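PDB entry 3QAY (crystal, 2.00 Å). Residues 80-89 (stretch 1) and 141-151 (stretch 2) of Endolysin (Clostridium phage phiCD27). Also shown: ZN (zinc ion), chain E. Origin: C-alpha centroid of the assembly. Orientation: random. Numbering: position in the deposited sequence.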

# COMPACT_ATOMS: atom_id res chain seq x y z
N LEU A 80 -1.58 12.41 4.77
CA LEU A 80 -1.83 11.34 3.81
C LEU A 80 -1.65 9.94 4.43
O LEU A 80 -0.68 9.68 5.14
CB LEU A 80 -0.90 11.49 2.60
CG LEU A 80 -1.06 10.50 1.44
CD1 LEU A 80 -2.45 10.57 0.84
CD2 LEU A 80 -0.00 10.74 0.36
N LEU A 81 -2.59 9.05 4.13
CA LEU A 81 -2.49 7.63 4.48
C LEU A 81 -2.33 6.79 3.21
O LEU A 81 -3.04 6.99 2.23
CB LEU A 81 -3.74 7.18 5.23
CG LEU A 81 -3.95 5.67 5.44
CD1 LEU A 81 -2.81 5.06 6.24
CD2 LEU A 81 -5.29 5.42 6.12
N ILE A 82 -1.38 5.86 3.25
CA ILE A 82 -1.19 4.88 2.19
C ILE A 82 -1.27 3.50 2.84
O ILE A 82 -0.56 3.25 3.82
CB ILE A 82 0.21 5.01 1.53
CG1 ILE A 82 0.35 6.36 0.82
CG2 ILE A 82 0.44 3.87 0.54
CD1 ILE A 82 1.79 6.74 0.55
N GLU A 83 -2.14 2.64 2.33
CA GLU A 83 -2.12 1.23 2.76
C GLU A 83 -1.63 0.35 1.62
O GLU A 83 -2.12 0.44 0.50
CB GLU A 83 -3.48 0.74 3.24
CG GLU A 83 -3.41 -0.67 3.84
CD GLU A 83 -4.60 -1.02 4.70
OE1 GLU A 83 -5.54 -1.64 4.17
OE2 GLU A 83 -4.60 -0.65 5.90
N LEU A 84 -0.67 -0.50 1.95
CA LEU A 84 0.01 -1.33 0.98
C LEU A 84 -0.65 -2.69 0.90
O LEU A 84 -0.80 -3.39 1.92
CB LEU A 84 1.48 -1.50 1.37
CG LEU A 84 2.31 -0.21 1.38
CD1 LEU A 84 3.75 -0.51 1.80
CD2 LEU A 84 2.28 0.45 0.02
N HIS A 85 -1.04 -3.05 -0.32
CA HIS A 85 -1.57 -4.36 -0.65
C HIS A 85 -0.89 -4.92 -1.89
O HIS A 85 -0.18 -4.22 -2.61
CB HIS A 85 -3.08 -4.29 -0.90
CG HIS A 85 -3.89 -4.09 0.34
ND1 HIS A 85 -4.54 -5.12 0.97
CD2 HIS A 85 -4.15 -2.97 1.06
CE1 HIS A 85 -5.18 -4.65 2.04
NE2 HIS A 85 -4.95 -3.35 2.11
N LEU A 86 -1.11 -6.22 -2.11
CA LEU A 86 -0.86 -6.85 -3.38
C LEU A 86 -2.19 -7.46 -3.82
O LEU A 86 -3.02 -7.82 -2.97
CB LEU A 86 0.22 -7.94 -3.27
CG LEU A 86 1.67 -7.53 -3.02
CD1 LEU A 86 2.59 -8.74 -3.09
CD2 LEU A 86 2.15 -6.45 -3.99
N ASN A 87 -2.38 -7.55 -5.12
CA ASN A 87 -3.62 -8.03 -5.70
C ASN A 87 -3.56 -9.53 -5.90
O ASN A 87 -2.52 -10.16 -5.70
CB ASN A 87 -3.87 -7.32 -7.04
CG ASN A 87 -5.32 -6.89 -7.23
OD1 ASN A 87 -6.25 -7.59 -6.83
ND2 ASN A 87 -5.51 -5.72 -7.85
N ALA A 88 -4.70 -10.10 -6.28
CA ALA A 88 -4.81 -11.51 -6.57
C ALA A 88 -6.04 -11.77 -7.43
O ALA A 88 -7.03 -11.04 -7.36
CB ALA A 88 -4.88 -12.32 -5.28
N SER A 89 -5.96 -12.81 -8.25
CA SER A 89 -7.11 -13.28 -9.01
C SER A 89 -7.01 -14.80 -9.09
O SER A 89 -7.09 -15.48 -8.06
CB SER A 89 -7.16 -12.62 -10.39
OG SER A 89 -6.04 -12.98 -11.20
ZN ZN E . -4.75 -7.03 0.46
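Stretch 2 (141-151) AVLIESFFCDN

Neighbouring parallel β-strands are joined by a ladder of backbone hydrogen bonds, and a bulge lets such a ladder continue where one chain gains a residue on the other. The phage endolysin offers a clear example. Stretch 2 runs from Ala141 as an extended strand alongside strand 80-87, in the same direction, their axes inclined by 33° (signed crossing angle -33°) and 4.6 Å apart at closest approach. Ala141 pairs with Leu81, Val142 with Ile82, Leu143 with Glu83, Ile144 with Leu84 and Glu145 with His85. The bonds alternate as parallel geometry requires: Val142 N donates to Leu81 O (3.0 Å), Glu83 N to Val142 O (3.0 Å), Ile144 N to Glu83 O (2.8 Å), and His85 N to Ile144 O (2.7 Å).

Beyond His85 the register shifts by one, so that Asn87 faces Phe148, their CA atoms 4.3 Å apart. Asn87, the most covered residue, sets the new register: its N donates to Phe147 O (2.9 Å), and its O accepts from Cys149 N (2.9 Å). Its CB lies over the face of the Phe148 ring, 3.4 Å from the centroid, a CH-π contact that makes the phenyl ring a platform for the asparagine.

Leu86 is next in coverage. Its CD2 sits 3.5 Å from the centroid of the Phe147 ring, almost on the ring normal, while its CD1 lies 3.6 Å from Cys149 CB. Where stretch 2 turns its corner at Phe147, consecutive aromatic rings thus receive consecutive residues of stretch 1.

Phe148 then opens a type I turn ending at Asn151. Within it, Asp150 OD2 accepts from Ser89 N at 2.9 Å, extending the contact beyond the strand. Upstream, Ile82 CG2 meets Ile144 CD1 at 3.4 Å, on the sheet face shared with Val142 and Leu84.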

# COMPACT_ATOMS: atom_id res chain seq x y z
N ALA A 141 -6.73 9.32 1.85
CA ALA A 141 -6.14 7.98 1.86
C ALA A 141 -6.16 7.35 0.47
O ALA A 141 -7.05 7.62 -0.33
CB ALA A 141 -6.87 7.10 2.84
N VAL A 142 -5.15 6.51 0.21
CA VAL A 142 -5.15 5.65 -0.96
C VAL A 142 -4.72 4.24 -0.56
O VAL A 142 -3.92 4.05 0.35
CB VAL A 142 -4.25 6.19 -2.10
CG1 VAL A 142 -4.80 7.50 -2.60
CG2 VAL A 142 -2.82 6.36 -1.64
N LEU A 143 -5.29 3.26 -1.24
CA LEU A 143 -4.92 1.88 -1.03
C LEU A 143 -4.19 1.44 -2.29
O LEU A 143 -4.78 1.43 -3.37
CB LEU A 143 -6.16 1.04 -0.78
CG LEU A 143 -5.97 -0.43 -0.39
CD1 LEU A 143 -7.27 -0.99 0.16
CD2 LEU A 143 -5.48 -1.27 -1.57
N ILE A 144 -2.92 1.09 -2.14
CA ILE A 144 -2.11 0.70 -3.29
C ILE A 144 -2.05 -0.82 -3.42
O ILE A 144 -1.63 -1.53 -2.49
CB ILE A 144 -0.68 1.28 -3.23
CG1 ILE A 144 -0.72 2.79 -3.00
CG2 ILE A 144 0.08 0.96 -4.52
CD1 ILE A 144 0.66 3.42 -2.82
N GLU A 145 -2.50 -1.31 -4.58
CA GLU A 145 -2.32 -2.69 -4.98
C GLU A 145 -1.18 -2.70 -6.01
O GLU A 145 -1.43 -2.57 -7.21
CB GLU A 145 -3.61 -3.25 -5.58
CG GLU A 145 -4.83 -3.15 -4.65
CD GLU A 145 -5.25 -4.49 -4.04
OE1 GLU A 145 -4.73 -5.54 -4.46
OE2 GLU A 145 -6.11 -4.48 -3.15
N SER A 146 0.05 -2.84 -5.52
CA SER A 146 1.26 -2.60 -6.33
C SER A 146 1.39 -3.53 -7.53
O SER A 146 1.78 -3.08 -8.62
CB SER A 146 2.52 -2.74 -5.46
OG SER A 146 2.61 -1.69 -4.51
N PHE A 147 1.12 -4.81 -7.31
CA PHE A 147 1.14 -5.84 -8.35
C PHE A 147 0.46 -7.10 -7.82
O PHE A 147 0.06 -7.13 -6.65
CB PHE A 147 2.58 -6.15 -8.80
CG PHE A 147 3.49 -6.63 -7.69
CD1 PHE A 147 3.54 -7.98 -7.34
CD2 PHE A 147 4.29 -5.73 -7.00
CE1 PHE A 147 4.36 -8.42 -6.32
CE2 PHE A 147 5.12 -6.17 -5.98
CZ PHE A 147 5.15 -7.51 -5.64
N PHE A 148 0.31 -8.12 -8.66
CA PHE A 148 -0.37 -9.36 -8.26
C PHE A 148 0.59 -10.35 -7.59
O PHE A 148 1.60 -10.75 -8.17
CB PHE A 148 -1.07 -10.02 -9.45
CG PHE A 148 -2.40 -9.39 -9.79
CD1 PHE A 148 -3.59 -10.10 -9.63
CD2 PHE A 148 -2.46 -8.08 -10.25
CE1 PHE A 148 -4.81 -9.51 -9.94
CE2 PHE A 148 -3.69 -7.49 -10.55
CZ PHE A 148 -4.86 -8.21 -10.40
N CYS A 149 0.27 -10.76 -6.37
CA CYS A 149 1.11 -11.70 -5.64
C CYS A 149 0.99 -13.14 -6.17
O CYS A 149 1.76 -14.01 -5.76
CB CYS A 149 0.78 -11.67 -4.15
SG CYS A 149 -0.73 -12.53 -3.72
N ASP A 150 0.04 -13.38 -7.07
CA ASP A 150 -0.16 -14.71 -7.66
C ASP A 150 0.21 -14.77 -9.15
O ASP A 150 -0.17 -15.70 -9.85
CB ASP A 150 -1.61 -15.18 -7.43
CG ASP A 150 -2.64 -14.28 -8.11
OD1 ASP A 150 -2.28 -13.16 -8.55
OD2 ASP A 150 -3.82 -14.70 -8.20
N ASN A 151 0.95 -13.76 -9.61
CA ASN A 151 1.41 -13.69 -10.99
C ASN A 151 2.94 -13.64 -11.04
O ASN A 151 3.54 -12.65 -10.62
CB ASN A 151 0.80 -12.47 -11.70
CG ASN A 151 1.17 -12.40 -13.18
OD1 ASN A 151 2.29 -12.04 -13.53
ND2 ASN A 151 0.22 -12.74 -14.05
O HOH W 1 2.01 -2.69 -2.12
O HOH W 2 -3.02 -4.61 -8.62
O HOH W 3 -3.35 -13.04 -10.97
O HOH W 4 -7.13 -6.82 0.88